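Iron superoxide dismutase (Trypanosoma cruzi, PDB 2GPC) catalyses the dismutation of superoxide to molecular oxygen and hydrogen peroxide at a mononuclear iron centre. Local coordinates at the interface of chains A and B. Sequence-based numbering; all coordinates share one arbitrary frame. Chains: chain A/B, iron superoxide dismutase.

The interface of chains A and B. Residues chain A 31, 122, 162-164; chain B 120-122, 163, 167.
The carboxylate of B:Glu163, at the end of a chain extended beyond CG, reaches across the dimer axis and takes two hydrogen bonds from A:His164. The imidazole ND1 points at OE2 (2.8 Å), which accepts through its syn lone pair and lies in the ring plane, the bond being nearly straight (163° at H). The backbone N of the same histidine meets OE1 at 3.0 Å from above the carboxylate plane. For A:His164, chi1 70° puts CG between the backbone N and the carbonyl carbon, and the turn about chi2 directs ND1 at the carboxylate. That ring is sandwiched within chain A by A:Trp162 CB and A:His31. A:His31 in turn meets B:Tyr167 tip to tip, NE2 to the phenol OH at 2.7 Å.

On the axis the hydroxyls of A:Ser122 and B:Ser122 pair, OG to OG, at 2.9 Å. Water 1 bridges their backbone N atoms, while waters 2 and 3, 2.7 Å apart, connect each serine OG to A:Glu163 and B:Glu163; water 3 thus holds B:Glu163 OE1 at 2.8 Å.

Apolar packing comes from A:Trp162, whose six-membered ring presents its CZ2–CH2 edge to the face of B:Phe120 (planes 63° apart), with CH2 also against B:Gly121 CA at 3.6 Å.

Because A:His164 is an iron ligand, B:Glu163 acts from the second shell, orienting it; with its symmetry twin, this bridge probably links dimer assembly to both iron sites, and A:His31 and B:Tyr167 probably help shape the approach to the iron.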
ATOM      1  N   HIS A  31      -8.765 -10.814   0.543  1.00 11.51           N
ATOM      2  CA  HIS A  31      -8.542  -9.644   1.387  1.00 11.19           C
ATOM      3  C   HIS A  31      -9.688  -9.420   2.366  1.00 11.17           C
ATOM      4  O   HIS A  31      -9.465  -9.423   3.563  1.00 11.38           O
ATOM      5  CB  HIS A  31      -8.240  -8.382   0.546  1.00 11.00           C
ATOM      6  CG  HIS A  31      -6.968  -8.485  -0.229  1.00 11.32           C
ATOM      7  ND1 HIS A  31      -5.734  -8.259   0.343  1.00 12.17           N
ATOM      8  CD2 HIS A  31      -6.727  -8.843  -1.512  1.00 11.34           C
ATOM      9  CE1 HIS A  31      -4.790  -8.471  -0.555  1.00 12.03           C
ATOM     10  NE2 HIS A  31      -5.363  -8.828  -1.690  1.00 11.22           N
ATOM     11  N   SER A 122      -1.066   3.004   0.541  1.00 10.41           N
ATOM     12  CA  SER A 122      -2.354   2.333   0.688  1.00 10.31           C
ATOM     13  C   SER A 122      -3.356   3.273   1.322  1.00 10.15           C
ATOM     14  O   SER A 122      -3.032   3.972   2.291  1.00 10.01           O
ATOM     15  CB  SER A 122      -2.194   1.106   1.587  1.00 10.22           C
ATOM     16  OG  SER A 122      -1.307   0.148   1.027  1.00 11.77           O
ATOM     17  N   TRP A 162      -5.909   0.979  -2.234  1.00 10.19           N
ATOM     18  CA  TRP A 162      -4.895  -0.045  -2.003  1.00  9.65           C
ATOM     19  C   TRP A 162      -4.629  -0.684  -3.355  1.00  9.91           C
ATOM     20  O   TRP A 162      -5.564  -0.899  -4.135  1.00 10.12           O
ATOM     21  CB  TRP A 162      -5.377  -1.118  -1.011  1.00  9.97           C
ATOM     22  CG  TRP A 162      -5.362  -0.731   0.450  1.00  9.92           C
ATOM     23  CD1 TRP A 162      -6.050   0.285   1.038  1.00 10.27           C
ATOM     24  CD2 TRP A 162      -4.659  -1.398   1.506  1.00 10.84           C
ATOM     25  NE1 TRP A 162      -5.819   0.305   2.393  1.00 11.63           N
ATOM     26  CE2 TRP A 162      -4.963  -0.718   2.711  1.00 10.18           C
ATOM     27  CE3 TRP A 162      -3.802  -2.506   1.561  1.00 10.15           C
ATOM     28  CZ2 TRP A 162      -4.433  -1.098   3.945  1.00 10.89           C
ATOM     29  CZ3 TRP A 162      -3.277  -2.880   2.777  1.00 10.81           C
ATOM     30  CH2 TRP A 162      -3.589  -2.175   3.961  1.00 11.20           C
ATOM     31  N   GLU A 163      -3.362  -0.962  -3.646  1.00  9.14           N
ATOM     32  CA  GLU A 163      -2.964  -1.547  -4.914  1.00  9.45           C
ATOM     33  C   GLU A 163      -3.678  -2.860  -5.238  1.00  9.32           C
ATOM     34  O   GLU A 163      -3.974  -3.111  -6.401  1.00  9.19           O
ATOM     35  CB  GLU A 163      -1.433  -1.701  -4.970  1.00  9.63           C
ATOM     36  CG  GLU A 163      -0.744  -0.352  -5.027  1.00  8.89           C
ATOM     37  CD  GLU A 163       0.771  -0.407  -5.074  1.00  9.68           C
ATOM     38  OE1 GLU A 163       1.369  -1.244  -4.367  1.00  8.28           O
ATOM     39  OE2 GLU A 163       1.351   0.423  -5.807  1.00  6.64           O
ATOM     40  N   HIS A 164      -3.986  -3.667  -4.218  1.00  9.18           N
ATOM     41  CA  HIS A 164      -4.714  -4.923  -4.403  1.00  9.53           C
ATOM     42  C   HIS A 164      -6.127  -4.732  -4.975  1.00  9.50           C
ATOM     43  O   HIS A 164      -6.697  -5.652  -5.536  1.00  9.84           O
ATOM     44  CB  HIS A 164      -4.766  -5.751  -3.105  1.00  9.02           C
ATOM     45  CG  HIS A 164      -5.638  -5.173  -2.024  1.00  9.77           C
ATOM     46  ND1 HIS A 164      -5.174  -4.947  -0.746  1.00 10.70           N
ATOM     47  CD2 HIS A 164      -6.947  -4.822  -2.013  1.00  9.32           C
ATOM     48  CE1 HIS A 164      -6.157  -4.470   0.002  1.00  9.28           C
ATOM     49  NE2 HIS A 164      -7.243  -4.390  -0.743  1.00  9.60           N
TER
ATOM     50  N   PHE B 120       1.676  -3.753   7.993  1.00 13.10           N
ATOM     51  CA  PHE B 120       0.364  -3.364   7.500  1.00 12.93           C
ATOM     52  C   PHE B 120       0.483  -2.197   6.544  1.00 12.28           C
ATOM     53  O   PHE B 120       1.138  -1.213   6.850  1.00 12.08           O
ATOM     54  CB  PHE B 120      -0.582  -2.996   8.652  1.00 13.10           C
ATOM     55  CG  PHE B 120      -2.009  -2.855   8.217  1.00 13.08           C
ATOM     56  CD1 PHE B 120      -2.746  -3.980   7.849  1.00 13.84           C
ATOM     57  CD2 PHE B 120      -2.615  -1.609   8.159  1.00 13.65           C
ATOM     58  CE1 PHE B 120      -4.058  -3.864   7.431  1.00 13.77           C
ATOM     59  CE2 PHE B 120      -3.937  -1.479   7.740  1.00 13.88           C
ATOM     60  CZ  PHE B 120      -4.659  -2.613   7.365  1.00 14.34           C
ATOM     61  N   GLY B 121      -0.181  -2.306   5.398  1.00 11.90           N
ATOM     62  CA  GLY B 121      -0.100  -1.289   4.364  1.00 11.50           C
ATOM     63  C   GLY B 121       1.193  -1.390   3.570  1.00 11.45           C
ATOM     64  O   GLY B 121       1.850  -2.446   3.540  1.00 11.12           O
ATOM     65  N   SER B 122       1.541  -0.285   2.914  1.00 11.24           N
ATOM     66  CA  SER B 122       2.712  -0.207   2.057  1.00 11.19           C
ATOM     67  C   SER B 122       3.933   0.058   2.918  1.00 11.58           C
ATOM     68  O   SER B 122       3.860   0.828   3.858  1.00 11.80           O
ATOM     69  CB  SER B 122       2.542   0.927   1.044  1.00 11.11           C
ATOM     70  OG  SER B 122       1.423   0.720   0.209  1.00 10.75           O
ATOM     71  N   GLU B 163       2.350  -3.753  -2.196  1.00 10.59           N
ATOM     72  CA  GLU B 163       1.648  -4.816  -2.899  1.00 10.27           C
ATOM     73  C   GLU B 163       2.065  -4.971  -4.369  1.00 10.64           C
ATOM     74  O   GLU B 163       2.074  -6.081  -4.890  1.00 11.23           O
ATOM     75  CB  GLU B 163       0.129  -4.650  -2.749  1.00 10.29           C
ATOM     76  CG  GLU B 163      -0.344  -4.869  -1.320  1.00  9.40           C
ATOM     77  CD  GLU B 163      -1.837  -4.675  -1.135  1.00  9.84           C
ATOM     78  OE1 GLU B 163      -2.384  -3.727  -1.721  1.00  9.10           O
ATOM     79  OE2 GLU B 163      -2.450  -5.479  -0.402  1.00 10.46           O
ATOM     80  N   TYR B 167       2.282  -8.636  -6.295  1.00 12.56           N
ATOM     81  CA  TYR B 167       0.896  -8.981  -6.631  1.00 12.94           C
ATOM     82  C   TYR B 167       0.759  -9.716  -7.965  1.00 13.53           C
ATOM     83  O   TYR B 167      -0.130 -10.541  -8.109  1.00 13.94           O
ATOM     84  CB  TYR B 167      -0.065  -7.777  -6.564  1.00 12.60           C
ATOM     85  CG  TYR B 167      -1.402  -8.189  -5.970  1.00 13.74           C
ATOM     86  CD1 TYR B 167      -1.575  -8.250  -4.594  1.00 12.68           C
ATOM     87  CD2 TYR B 167      -2.464  -8.575  -6.778  1.00 13.16           C
ATOM     88  CE1 TYR B 167      -2.767  -8.663  -4.032  1.00 12.21           C
ATOM     89  CE2 TYR B 167      -3.674  -8.996  -6.220  1.00 13.37           C
ATOM     90  CZ  TYR B 167      -3.816  -9.030  -4.838  1.00 12.45           C
ATOM     91  OH  TYR B 167      -4.994  -9.426  -4.250  1.00 13.10           O
TER
HETATM   92  O   HOH W   1       0.428   2.520   3.034  1.00  7.94           O
HETATM   93  O   HOH W   2       1.046  -1.237  -1.627  1.00  8.34           O
HETATM   94  O   HOH W   3      -1.590  -1.111  -1.242  1.00  8.89           O